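Local coordinates for short-chain dehydrogenase/reductase SDR (Paraburkholderia phymatum, PDB 5VA8), which binds NADP in a Rossmann-type fold and probably catalyses an NADP(H)-dependent oxidation or reduction, as short-chain dehydrogenases/reductases do, at residues W113-P124 with G159-L168; R138-I146 with C240-G249. All blocks are in the same frame, centred on the assembly; numbering follows the deposited sequence.

Contact 1: residues W113-P124 with G159-L168; sequences WIRALEANMLTP and GLSNGARSGL. With TCE (3,3',3''-phosphanetriyltripropanoic acid), chain F; NAP (NADP nicotinamide-adenine-dinucleotide phosphate), chain E.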
loop_
_atom_site.group_PDB
_atom_site.type_symbol
_atom_site.label_atom_id
_atom_site.label_comp_id
_atom_site.label_asym_id
_atom_site.label_seq_id
_atom_site.Cartn_x
_atom_site.Cartn_y
_atom_site.Cartn_z
ATOM N N TRP A 113 -26.599 2.185 -1.810
ATOM C CA TRP A 113 -25.494 1.822 -0.934
ATOM C C TRP A 113 -25.781 0.539 -0.176
ATOM O O TRP A 113 -24.926 -0.349 -0.100
ATOM C CB TRP A 113 -25.202 2.964 0.042
ATOM C CG TRP A 113 -24.336 4.013 -0.577
ATOM C CD1 TRP A 113 -24.684 5.301 -0.892
ATOM C CD2 TRP A 113 -22.981 3.845 -1.000
ATOM N NE1 TRP A 113 -23.617 5.953 -1.467
ATOM C CE2 TRP A 113 -22.559 5.078 -1.545
ATOM C CE3 TRP A 113 -22.082 2.771 -0.969
ATOM C CZ2 TRP A 113 -21.270 5.266 -2.053
ATOM C CZ3 TRP A 113 -20.806 2.963 -1.485
ATOM C CH2 TRP A 113 -20.421 4.202 -2.016
ATOM N N ILE A 114 -26.974 0.432 0.420
ATOM C CA ILE A 114 -27.276 -0.767 1.196
ATOM C C ILE A 114 -27.225 -2.000 0.306
ATOM O O ILE A 114 -26.674 -3.036 0.691
ATOM C CB ILE A 114 -28.640 -0.634 1.897
ATOM C CG1 ILE A 114 -28.630 0.539 2.875
ATOM C CG2 ILE A 114 -28.991 -1.931 2.628
ATOM C CD1 ILE A 114 -27.681 0.365 4.038
ATOM N N ARG A 115 -27.798 -1.912 -0.899
ATOM C CA ARG A 115 -27.787 -3.067 -1.787
ATOM C C ARG A 115 -26.366 -3.459 -2.179
ATOM O O ARG A 115 -26.046 -4.651 -2.241
ATOM C CB ARG A 115 -28.648 -2.783 -3.018
ATOM C CG ARG A 115 -30.122 -2.594 -2.670
ATOM C CD ARG A 115 -30.918 -2.115 -3.864
ATOM N NE ARG A 115 -31.001 -3.124 -4.915
ATOM C CZ ARG A 115 -31.612 -2.929 -6.078
ATOM N NH1 ARG A 115 -32.187 -1.762 -6.334
ATOM N NH2 ARG A 115 -31.649 -3.896 -6.984
ATOM N N ALA A 116 -25.502 -2.480 -2.461
ATOM C CA ALA A 116 -24.131 -2.823 -2.824
ATOM C C ALA A 116 -23.403 -3.429 -1.638
ATOM O O ALA A 116 -22.682 -4.421 -1.788
ATOM C CB ALA A 116 -23.382 -1.597 -3.343
ATOM N N LEU A 117 -23.594 -2.847 -0.452
ATOM C CA LEU A 117 -22.980 -3.393 0.753
ATOM C C LEU A 117 -23.488 -4.806 1.048
ATOM O O LEU A 117 -22.704 -5.694 1.394
ATOM C CB LEU A 117 -23.248 -2.452 1.923
ATOM C CG LEU A 117 -22.442 -1.153 1.841
ATOM C CD1 LEU A 117 -23.010 -0.093 2.772
ATOM C CD2 LEU A 117 -20.993 -1.428 2.187
ATOM N N GLU A 118 -24.793 -5.043 0.899
ATOM C CA GLU A 118 -25.308 -6.397 1.119
ATOM C C GLU A 118 -24.691 -7.390 0.143
ATOM O O GLU A 118 -24.206 -8.459 0.542
ATOM C CB GLU A 118 -26.836 -6.412 0.992
ATOM C CG GLU A 118 -27.573 -5.664 2.078
ATOM C CD GLU A 118 -27.687 -6.453 3.381
ATOM O OE1 GLU A 118 -28.204 -5.873 4.366
ATOM O OE2 GLU A 118 -27.287 -7.644 3.418
ATOM N N ALA A 119 -24.685 -7.050 -1.152
ATOM C CA ALA A 119 -24.253 -8.015 -2.155
ATOM C C ALA A 119 -22.759 -8.303 -2.066
ATOM O O ALA A 119 -22.340 -9.463 -2.163
ATOM C CB ALA A 119 -24.601 -7.518 -3.558
ATOM N N ASN A 120 -21.935 -7.268 -1.914
ATOM C CA ASN A 120 -20.505 -7.403 -2.157
ATOM C C ASN A 120 -19.659 -7.237 -0.903
ATOM O O ASN A 120 -18.422 -7.277 -0.991
ATOM C CB ASN A 120 -20.067 -6.398 -3.235
ATOM C CG ASN A 120 -20.900 -6.521 -4.509
ATOM O OD1 ASN A 120 -21.538 -5.566 -4.934
ATOM N ND2 ASN A 120 -20.916 -7.716 -5.099
ATOM N N MET A 121 -20.291 -7.075 0.259
ATOM C CA MET A 121 -19.566 -7.061 1.525
ATOM C C MET A 121 -20.231 -7.979 2.544
ATOM O O MET A 121 -19.588 -8.908 3.047
ATOM C CB MET A 121 -19.460 -5.643 2.082
ATOM C CG MET A 121 -18.693 -5.578 3.396
ATOM S SD MET A 121 -18.695 -3.915 4.057
ATOM C CE MET A 121 -17.899 -4.208 5.655
ATOM N N LEU A 122 -21.513 -7.745 2.865
ATOM C CA LEU A 122 -22.095 -8.503 3.970
ATOM C C LEU A 122 -22.394 -9.947 3.577
ATOM O O LEU A 122 -22.306 -10.835 4.432
ATOM C CB LEU A 122 -23.349 -7.796 4.497
ATOM C CG LEU A 122 -23.126 -6.355 4.956
ATOM C CD1 LEU A 122 -24.413 -5.788 5.566
ATOM C CD2 LEU A 122 -21.968 -6.268 5.951
ATOM N N THR A 123 -22.742 -10.206 2.311
ATOM C CA THR A 123 -22.972 -11.585 1.871
ATOM C C THR A 123 -21.717 -12.443 2.022
ATOM O O THR A 123 -21.795 -13.504 2.669
ATOM C CB THR A 123 -23.536 -11.584 0.439
ATOM O OG1 THR A 123 -24.922 -11.212 0.488
ATOM C CG2 THR A 123 -23.417 -12.956 -0.227
ATOM N N PRO A 124 -20.541 -12.047 1.512
ATOM C CA PRO A 124 -19.344 -12.863 1.775
ATOM C C PRO A 124 -19.045 -13.041 3.250
ATOM O O PRO A 124 -18.623 -14.127 3.667
ATOM C CB PRO A 124 -18.214 -12.081 1.086
ATOM C CG PRO A 124 -18.875 -11.206 0.110
ATOM C CD PRO A 124 -20.280 -10.947 0.565
ATOM N N GLY A 159 -18.326 3.895 -7.967
ATOM C CA GLY A 159 -18.191 4.256 -6.560
ATOM C C GLY A 159 -18.796 3.246 -5.602
ATOM O O GLY A 159 -18.276 3.042 -4.503
ATOM N N LEU A 160 -19.914 2.613 -5.993
ATOM C CA LEU A 160 -20.542 1.636 -5.098
ATOM C C LEU A 160 -19.638 0.433 -4.875
ATOM O O LEU A 160 -19.651 -0.163 -3.786
ATOM C CB LEU A 160 -21.896 1.192 -5.661
ATOM C CG LEU A 160 -22.980 2.273 -5.726
ATOM C CD1 LEU A 160 -24.166 1.788 -6.542
ATOM C CD2 LEU A 160 -23.439 2.667 -4.314
ATOM N N SER A 161 -18.862 0.053 -5.895
ATOM C CA SER A 161 -17.876 -1.014 -5.755
ATOM C C SER A 161 -16.654 -0.528 -4.986
ATOM O O SER A 161 -16.166 -1.218 -4.078
ATOM C CB SER A 161 -17.453 -1.521 -7.138
ATOM O OG SER A 161 -16.384 -2.457 -7.033
ATOM N N ASN A 162 -16.155 0.657 -5.353
ATOM C CA ASN A 162 -15.031 1.272 -4.655
ATOM C C ASN A 162 -15.254 1.229 -3.157
ATOM O O ASN A 162 -14.346 0.906 -2.384
ATOM C CB ASN A 162 -14.862 2.732 -5.097
ATOM C CG ASN A 162 -14.574 2.880 -6.589
ATOM O OD1 ASN A 162 -14.160 1.928 -7.258
ATOM N ND2 ASN A 162 -14.788 4.087 -7.113
ATOM N N GLY A 163 -16.470 1.544 -2.731
ATOM C CA GLY A 163 -16.817 1.480 -1.329
ATOM C C GLY A 163 -17.066 0.078 -0.803
ATOM O O GLY A 163 -16.372 -0.363 0.119
ATOM N N ALA A 164 -18.055 -0.636 -1.354
ATOM C CA ALA A 164 -18.469 -1.890 -0.726
ATOM C C ALA A 164 -17.343 -2.911 -0.708
ATOM O O ALA A 164 -17.144 -3.608 0.296
ATOM C CB ALA A 164 -19.698 -2.456 -1.442
ATOM N N ARG A 165 -16.590 -3.023 -1.802
ATOM C CA ARG A 165 -15.593 -4.083 -1.844
ATOM C C ARG A 165 -14.382 -3.739 -1.003
ATOM O O ARG A 165 -13.721 -4.648 -0.485
ATOM C CB ARG A 165 -15.175 -4.357 -3.285
ATOM C CG ARG A 165 -16.375 -4.751 -4.148
ATOM C CD ARG A 165 -15.852 -5.251 -5.465
ATOM N NE ARG A 165 -16.836 -5.352 -6.539
ATOM C CZ ARG A 165 -17.482 -6.459 -6.893
ATOM N NH1 ARG A 165 -17.341 -7.594 -6.200
ATOM N NH2 ARG A 165 -18.277 -6.421 -7.959
ATOM N N SER A 166 -14.095 -2.443 -0.841
ATOM C CA SER A 166 -13.051 -2.023 0.084
ATOM C C SER A 166 -13.447 -2.322 1.523
ATOM O O SER A 166 -12.589 -2.651 2.357
ATOM C CB SER A 166 -12.759 -0.537 -0.098
ATOM O OG SER A 166 -12.165 -0.297 -1.369
ATOM N N GLY A 167 -14.741 -2.179 1.830
ATOM C CA GLY A 167 -15.232 -2.560 3.146
ATOM C C GLY A 167 -15.005 -4.025 3.433
ATOM O O GLY A 167 -14.529 -4.395 4.512
ATOM N N LEU A 168 -15.372 -4.888 2.485
ATOM C CA LEU A 168 -15.096 -6.312 2.663
ATOM C C LEU A 168 -13.619 -6.536 2.929
ATOM O O LEU A 168 -13.240 -7.266 3.853
ATOM C CB LEU A 168 -15.525 -7.096 1.423
ATOM C CG LEU A 168 -15.170 -8.586 1.478
ATOM C CD1 LEU A 168 -15.895 -9.244 2.648
ATOM C CD2 LEU A 168 -15.537 -9.282 0.159
HETATM O O16 TCE F . -17.779 -3.958 -9.423
HETATM C C14 TCE F . -16.652 -3.880 -9.984
HETATM O O15 TCE F . -15.687 -3.337 -9.398
HETATM C C5 TCE F . -16.476 -4.428 -11.400
HETATM C C2 TCE F . -15.153 -3.908 -11.954
HETATM P P TCE F . -14.775 -4.789 -13.544
HETATM C C3 TCE F . -16.272 -4.947 -14.606
HETATM C C6 TCE F . -16.577 -3.502 -14.976
HETATM C C8 TCE F . -17.876 -3.499 -15.755
HETATM O O10 TCE F . -17.898 -2.917 -16.864
HETATM O O9 TCE F . -18.897 -4.080 -15.295
HETATM C C1 TCE F . -13.408 -3.904 -14.405
HETATM C C4 TCE F . -12.199 -3.917 -13.476
HETATM C C11 TCE F . -11.101 -3.117 -14.153
HETATM O O12 TCE F . -9.956 -3.023 -13.637
HETATM O O13 TCE F . -11.363 -2.552 -15.248
HETATM P PA NAP E . -20.931 -12.567 -15.213
HETATM O O1A NAP E . -20.196 -13.138 -16.357
HETATM O O2A NAP E . -22.162 -11.754 -15.553
HETATM O O5B NAP E . -21.317 -13.797 -14.259
HETATM C C5B NAP E . -22.049 -13.534 -13.053
HETATM C C4B NAP E . -22.533 -14.859 -12.532
HETATM O O4B NAP E . -23.033 -14.673 -11.192
HETATM C C3B NAP E . -23.689 -15.483 -13.314
HETATM O O3B NAP E . -23.619 -16.898 -13.212
HETATM C C2B NAP E . -24.902 -14.944 -12.561
HETATM O O2B NAP E . -26.057 -15.756 -12.875
HETATM C C1B NAP E . -24.390 -15.063 -11.124
HETATM N N9A NAP E . -25.046 -14.176 -10.168
HETATM C C8A NAP E . -25.081 -12.808 -10.210
HETATM N N7A NAP E . -25.646 -12.255 -9.163
HETATM C C5A NAP E . -26.019 -13.337 -8.380
HETATM C C6A NAP E . -26.682 -13.428 -7.140
HETATM N N6A NAP E . -27.099 -12.367 -6.441
HETATM N N1A NAP E . -26.915 -14.661 -6.639
HETATM C C2A NAP E . -26.493 -15.726 -7.335
HETATM N N3A NAP E . -25.860 -15.763 -8.512
HETATM C C4A NAP E . -25.656 -14.529 -8.986
HETATM O O3 NAP E . -19.980 -11.634 -14.328
HETATM P PN NAP E . -18.412 -11.675 -14.002
HETATM O O1N NAP E . -17.984 -13.074 -13.802
HETATM O O2N NAP E . -17.721 -10.848 -15.013
HETATM O O5D NAP E . -18.411 -10.887 -12.614
HETATM C C5D NAP E . -18.379 -11.585 -11.352
HETATM C C4D NAP E . -18.096 -10.542 -10.299
HETATM O O4D NAP E . -16.779 -9.991 -10.532
HETATM C C3D NAP E . -19.054 -9.345 -10.277
HETATM O O3D NAP E . -19.252 -8.883 -8.942
HETATM C C2D NAP E . -18.290 -8.299 -11.082
HETATM O O2D NAP E . -18.663 -6.953 -10.805
HETATM C C1D NAP E . -16.878 -8.598 -10.587
HETATM N N1N NAP E . -15.804 -8.091 -11.478
HETATM C C2N NAP E . -15.835 -8.360 -12.794
HETATM C C3N NAP E . -14.803 -7.938 -13.605
HETATM C C7N NAP E . -14.713 -8.186 -15.080
HETATM O O7N NAP E . -14.018 -7.423 -15.777
HETATM N N7N NAP E . -15.487 -9.131 -15.608
HETATM C C4N NAP E . -13.713 -7.306 -13.011
HETATM C C5N NAP E . -13.722 -7.035 -11.653
HETATM C C6N NAP E . -14.789 -7.422 -10.900
HETATM P P2B NAP E . -27.555 -15.227 -12.597
HETATM O O1X NAP E . -27.725 -15.197 -11.115
HETATM O O2X NAP E . -27.683 -13.839 -13.228
HETATM O O3X NAP E . -28.445 -16.266 -13.307
HETATM O O HOH W 1 -16.794 -8.106 -3.224
#
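Methyl CD2 of Leu160 sits over the centre of one face of the Trp113 indole, 3.6 Å from the centroid of the six-membered ring and 13° off its normal, a CH-pi contact. Gly163 CA lies at the edge of the same ring, near CZ3. The packing stays close beyond the ring: Ala164 CB rests 3.6 Å from Ala116 O and is flanked by Leu117 CD2. Met121 lies along Gly167; its CG, anti to the backbone N, starts an extended chain that runs alongside the 159-168 backbone and brings Met121 CE to 3.6 Å from Gly167 O. Leu168 closes the end, with CD2 against Pro124 CG. Helices 113-124 and 159-168 thus run nearly parallel, 23° apart with axes 7.8 Å from each other, and no direct hydrogen bond joins them.

The cofactor side is looser and polar. Asn120 sets its amide over the rim of one face of the Arg165 guanidinium, the planes 31° apart, while a water bridges Asn120 O and Arg165 NH1. In the guanidinium plane, Arg165 NH2 donates to NAP O3D at 2.8 Å and to TCE O16 at 2.9 Å. Arg165 NE reaches Ser161 OG, which itself donates to TCE O15 at 2.6 Å. Arg165 therefore ties the nicotinamide-side ribose to the bound carboxylate. Asn120 is fixed by Gly98 O, and Ser161 also bonds to Ser150.

Outside this pair, Trp113 packs on Met121 of a second subunit and meets Phe171 of that subunit edge-to-face, placing the two helices in a subunit interface. Within the chain, helix 110-138 leads into strand 141-146 and helix 159-179 follows it, the pair lying side by side on one face of the parallel sheet.

Contact 2: residues R138-I146 with C240-G249; sequences RGFGRVVNI and CAFLCSVHAG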
loop_
_atom_site.group_PDB
_atom_site.type_symbol
_atom_site.label_atom_id
_atom_site.label_comp_id
_atom_site.label_asym_id
_atom_site.label_seq_id
_atom_site.Cartn_x
_atom_site.Cartn_y
_atom_site.Cartn_z
ATOM N N ARG A 138 -11.856 -29.020 11.165
ATOM C CA ARG A 138 -11.129 -29.979 10.348
ATOM C C ARG A 138 -9.673 -29.592 10.138
ATOM O O ARG A 138 -8.920 -30.368 9.544
ATOM C CB ARG A 138 -11.834 -30.160 9.000
ATOM C CG ARG A 138 -13.167 -30.898 9.146
ATOM C CD ARG A 138 -13.887 -31.062 7.813
ATOM N NE ARG A 138 -14.307 -29.781 7.253
ATOM C CZ ARG A 138 -15.484 -29.198 7.489
ATOM N NH1 ARG A 138 -16.380 -29.779 8.283
ATOM N NH2 ARG A 138 -15.759 -28.026 6.925
ATOM N N GLY A 139 -9.257 -28.423 10.618
ATOM C CA GLY A 139 -7.882 -28.000 10.449
ATOM C C GLY A 139 -7.495 -27.675 9.027
ATOM O O GLY A 139 -6.306 -27.666 8.709
ATOM N N PHE A 140 -8.470 -27.433 8.154
ATOM C CA PHE A 140 -8.194 -27.058 6.775
ATOM C C PHE A 140 -9.352 -26.217 6.269
ATOM O O PHE A 140 -10.514 -26.593 6.447
ATOM C CB PHE A 140 -8.016 -28.288 5.866
ATOM C CG PHE A 140 -7.799 -27.937 4.412
ATOM C CD1 PHE A 140 -6.520 -27.864 3.890
ATOM C CD2 PHE A 140 -8.878 -27.662 3.570
ATOM C CE1 PHE A 140 -6.314 -27.530 2.558
ATOM C CE2 PHE A 140 -8.674 -27.310 2.236
ATOM C CZ PHE A 140 -7.395 -27.248 1.731
ATOM N N GLY A 141 -9.037 -25.110 5.606
ATOM C CA GLY A 141 -10.078 -24.316 4.987
ATOM C C GLY A 141 -9.473 -23.353 4.000
ATOM O O GLY A 141 -8.328 -22.919 4.158
ATOM N N ARG A 142 -10.246 -23.023 2.963
ATOM C CA ARG A 142 -9.832 -22.038 1.970
ATOM C C ARG A 142 -11.021 -21.164 1.635
ATOM O O ARG A 142 -12.073 -21.674 1.236
ATOM C CB ARG A 142 -9.315 -22.705 0.690
ATOM C CG ARG A 142 -8.130 -23.635 0.886
ATOM C CD ARG A 142 -6.859 -22.841 1.138
ATOM N NE ARG A 142 -5.649 -23.667 1.144
ATOM C CZ ARG A 142 -5.082 -24.170 2.238
ATOM N NH1 ARG A 142 -5.617 -23.956 3.441
ATOM N NH2 ARG A 142 -3.963 -24.885 2.136
ATOM N N VAL A 143 -10.861 -19.858 1.797
ATOM C CA VAL A 143 -11.859 -18.889 1.358
ATOM C C VAL A 143 -11.185 -17.977 0.349
ATOM O O VAL A 143 -10.110 -17.432 0.631
ATOM C CB VAL A 143 -12.422 -18.058 2.523
ATOM C CG1 VAL A 143 -13.441 -17.033 1.995
ATOM C CG2 VAL A 143 -13.052 -18.966 3.596
ATOM N N VAL A 144 -11.807 -17.814 -0.817
ATOM C CA VAL A 144 -11.338 -16.891 -1.846
ATOM C C VAL A 144 -12.487 -15.948 -2.148
ATOM O O VAL A 144 -13.558 -16.396 -2.579
ATOM C CB VAL A 144 -10.885 -17.619 -3.122
ATOM C CG1 VAL A 144 -10.524 -16.603 -4.213
ATOM C CG2 VAL A 144 -9.694 -18.534 -2.828
ATOM N N ASN A 145 -12.273 -14.653 -1.939
ATOM C CA ASN A 145 -13.290 -13.644 -2.229
ATOM C C ASN A 145 -12.969 -12.980 -3.562
ATOM O O ASN A 145 -11.904 -12.375 -3.714
ATOM C CB ASN A 145 -13.350 -12.591 -1.124
ATOM C CG ASN A 145 -13.513 -13.206 0.243
ATOM O OD1 ASN A 145 -14.522 -13.851 0.511
ATOM N ND2 ASN A 145 -12.523 -13.018 1.109
ATOM N N ILE A 146 -13.892 -13.065 -4.517
ATOM C CA ILE A 146 -13.724 -12.344 -5.776
ATOM C C ILE A 146 -14.134 -10.902 -5.532
ATOM O O ILE A 146 -15.296 -10.632 -5.203
ATOM C CB ILE A 146 -14.568 -12.966 -6.895
ATOM C CG1 ILE A 146 -14.117 -14.399 -7.180
ATOM C CG2 ILE A 146 -14.507 -12.084 -8.161
ATOM C CD1 ILE A 146 -14.994 -15.098 -8.225
ATOM N N CYS A 240 -7.431 -19.078 -8.644
ATOM C CA CYS A 240 -8.270 -19.480 -7.524
ATOM C C CYS A 240 -7.921 -20.891 -7.056
ATOM O O CYS A 240 -7.776 -21.144 -5.855
ATOM C CB CYS A 240 -9.738 -19.396 -7.933
ATOM S SG CYS A 240 -10.901 -19.830 -6.613
ATOM N N ALA A 241 -7.768 -21.822 -8.000
ATOM C CA ALA A 241 -7.456 -23.198 -7.627
ATOM C C ALA A 241 -6.116 -23.278 -6.910
ATOM O O ALA A 241 -5.972 -24.024 -5.936
ATOM C CB ALA A 241 -7.467 -24.105 -8.860
ATOM N N PHE A 242 -5.121 -22.502 -7.360
ATOM C CA PHE A 242 -3.847 -22.530 -6.646
ATOM C C PHE A 242 -4.010 -22.052 -5.203
ATOM O O PHE A 242 -3.473 -22.673 -4.273
ATOM C CB PHE A 242 -2.787 -21.696 -7.361
ATOM C CG PHE A 242 -1.448 -21.799 -6.699
ATOM C CD1 PHE A 242 -0.647 -22.899 -6.935
ATOM C CD2 PHE A 242 -1.049 -20.865 -5.758
ATOM C CE1 PHE A 242 0.586 -23.038 -6.294
ATOM C CE2 PHE A 242 0.180 -21.003 -5.109
ATOM C CZ PHE A 242 0.985 -22.087 -5.380
ATOM N N LEU A 243 -4.747 -20.956 -4.993
ATOM C CA LEU A 243 -4.981 -20.488 -3.627
ATOM C C LEU A 243 -5.691 -21.542 -2.796
ATOM O O LEU A 243 -5.466 -21.638 -1.582
ATOM C CB LEU A 243 -5.811 -19.203 -3.620
ATOM C CG LEU A 243 -5.084 -17.912 -3.997
ATOM C CD1 LEU A 243 -6.102 -16.785 -4.136
ATOM C CD2 LEU A 243 -4.013 -17.559 -2.967
ATOM N N CYS A 244 -6.539 -22.342 -3.428
ATOM C CA CYS A 244 -7.291 -23.344 -2.693
ATOM C C CYS A 244 -6.501 -24.618 -2.446
ATOM O O CYS A 244 -7.017 -25.520 -1.781
ATOM C CB CYS A 244 -8.585 -23.680 -3.442
ATOM S SG CYS A 244 -9.784 -22.321 -3.469
ATOM N N SER A 245 -5.268 -24.702 -2.939
ATOM C CA SER A 245 -4.503 -25.939 -2.924
ATOM C C SER A 245 -3.750 -26.122 -1.609
ATOM O O SER A 245 -3.629 -25.214 -0.778
ATOM C CB SER A 245 -3.499 -25.960 -4.075
ATOM O OG SER A 245 -2.388 -25.125 -3.767
ATOM N N VAL A 246 -3.187 -27.322 -1.457
ATOM C CA VAL A 246 -2.319 -27.603 -0.317
ATOM C C VAL A 246 -0.967 -26.931 -0.444
ATOM O O VAL A 246 -0.153 -27.032 0.482
ATOM C CB VAL A 246 -2.133 -29.120 -0.133
ATOM C CG1 VAL A 246 -3.496 -29.793 0.042
ATOM C CG2 VAL A 246 -1.343 -29.727 -1.311
ATOM N N HIS A 247 -0.698 -26.247 -1.556
ATOM C CA HIS A 247 0.566 -25.543 -1.742
ATOM C C HIS A 247 0.463 -24.055 -1.439
ATOM O O HIS A 247 1.459 -23.337 -1.590
ATOM C CB HIS A 247 1.075 -25.747 -3.171
ATOM C CG HIS A 247 1.149 -27.185 -3.566
ATOM N ND1 HIS A 247 1.966 -28.091 -2.923
ATOM C CD2 HIS A 247 0.479 -27.886 -4.511
ATOM C CE1 HIS A 247 1.810 -29.284 -3.468
ATOM N NE2 HIS A 247 0.910 -29.187 -4.432
ATOM N N ALA A 248 -0.709 -23.579 -1.011
ATOM C CA ALA A 248 -0.916 -22.175 -0.693
ATOM C C ALA A 248 -1.264 -21.973 0.777
ATOM O O ALA A 248 -1.834 -20.941 1.143
ATOM C CB ALA A 248 -2.005 -21.584 -1.589
ATOM N N GLY A 249 -0.911 -22.931 1.636
ATOM C CA GLY A 249 -1.294 -22.817 3.036
ATOM C C GLY A 249 -0.553 -21.747 3.822
ATOM O O GLY A 249 -0.932 -21.482 4.967
HETATM O O HOH W 2 -1.847 -26.946 2.887
#
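Arg142 grips the carbonyl oxygen of Ser245 with two nitrogens, side-on: NH2 donates at 3.0 Å and NE at 3.2 Å, the oxygen in the guanidinium plane and both nitrogens on the same face of the carbonyl plane. The side chain bends at chi2 (-74°), which carries CG and CD along the backbone of the helix end, Arg142 CD coming to 3.3 Å from Leu243 O, before the guanidinium turns to Ser245. Neighbours in its own segment also hold the guanidinium. Arg142 NH1 donates to Gly141 O at 3.0 Å, the oxygen in the guanidinium plane but NH1 above the carbonyl plane. Phe140 CE1 lies over the rim of one face, and a water weakly held by NH2 passes on to Val246 O. Further along the strand the contact is apolar. Val144 spreads its two methyls between the cysteines, CG1 at 4.0 Å from Cys240 SG and CG2 at 3.8 Å from Cys244 SG, with Leu243 CB also against CG2.

In the second shell, a tight turn presents the Ser245 carbonyl: Ser245 OG donates to Phe242 O in the carbonyl plane and accepts from His247 N, an ST turn at the start of the type I turn from Ser245 to Ala248. Cys244 O, buried here, finds no partner.

Farther out, Cys240 and Cys244 also touch helix 26-37. The join of an inner parallel strand to the end of helix 233-243, packed against the sheet, is characteristic of the alpha/beta layering of the Rossmann fold in short-chain dehydrogenases.

In the fold
Contacts 1 and 2 have centres 23 Å apart, and both pack against the seven-stranded parallel sheet, to which contact 2 gives strand 141-146. Their segments alternate along the chain: helix 110-138 precedes the strand, helix 159-179 follows it, and residues 240-249 come much later. Helices 110-138 and 159-179 thus form a layer on one face, while helix 233-243 packs with helix 26-37 on the other. The contacts touch directly where Leu168 and Pro124 meet Asn145 and where Arg165 NH1 lies 3.8 Å from Ile146 O. Strand 141-146 and helix 159-179 each give a residue to the NADP pocket, Ile146 and Arg165, while residues 240-249 back the strand on the other face.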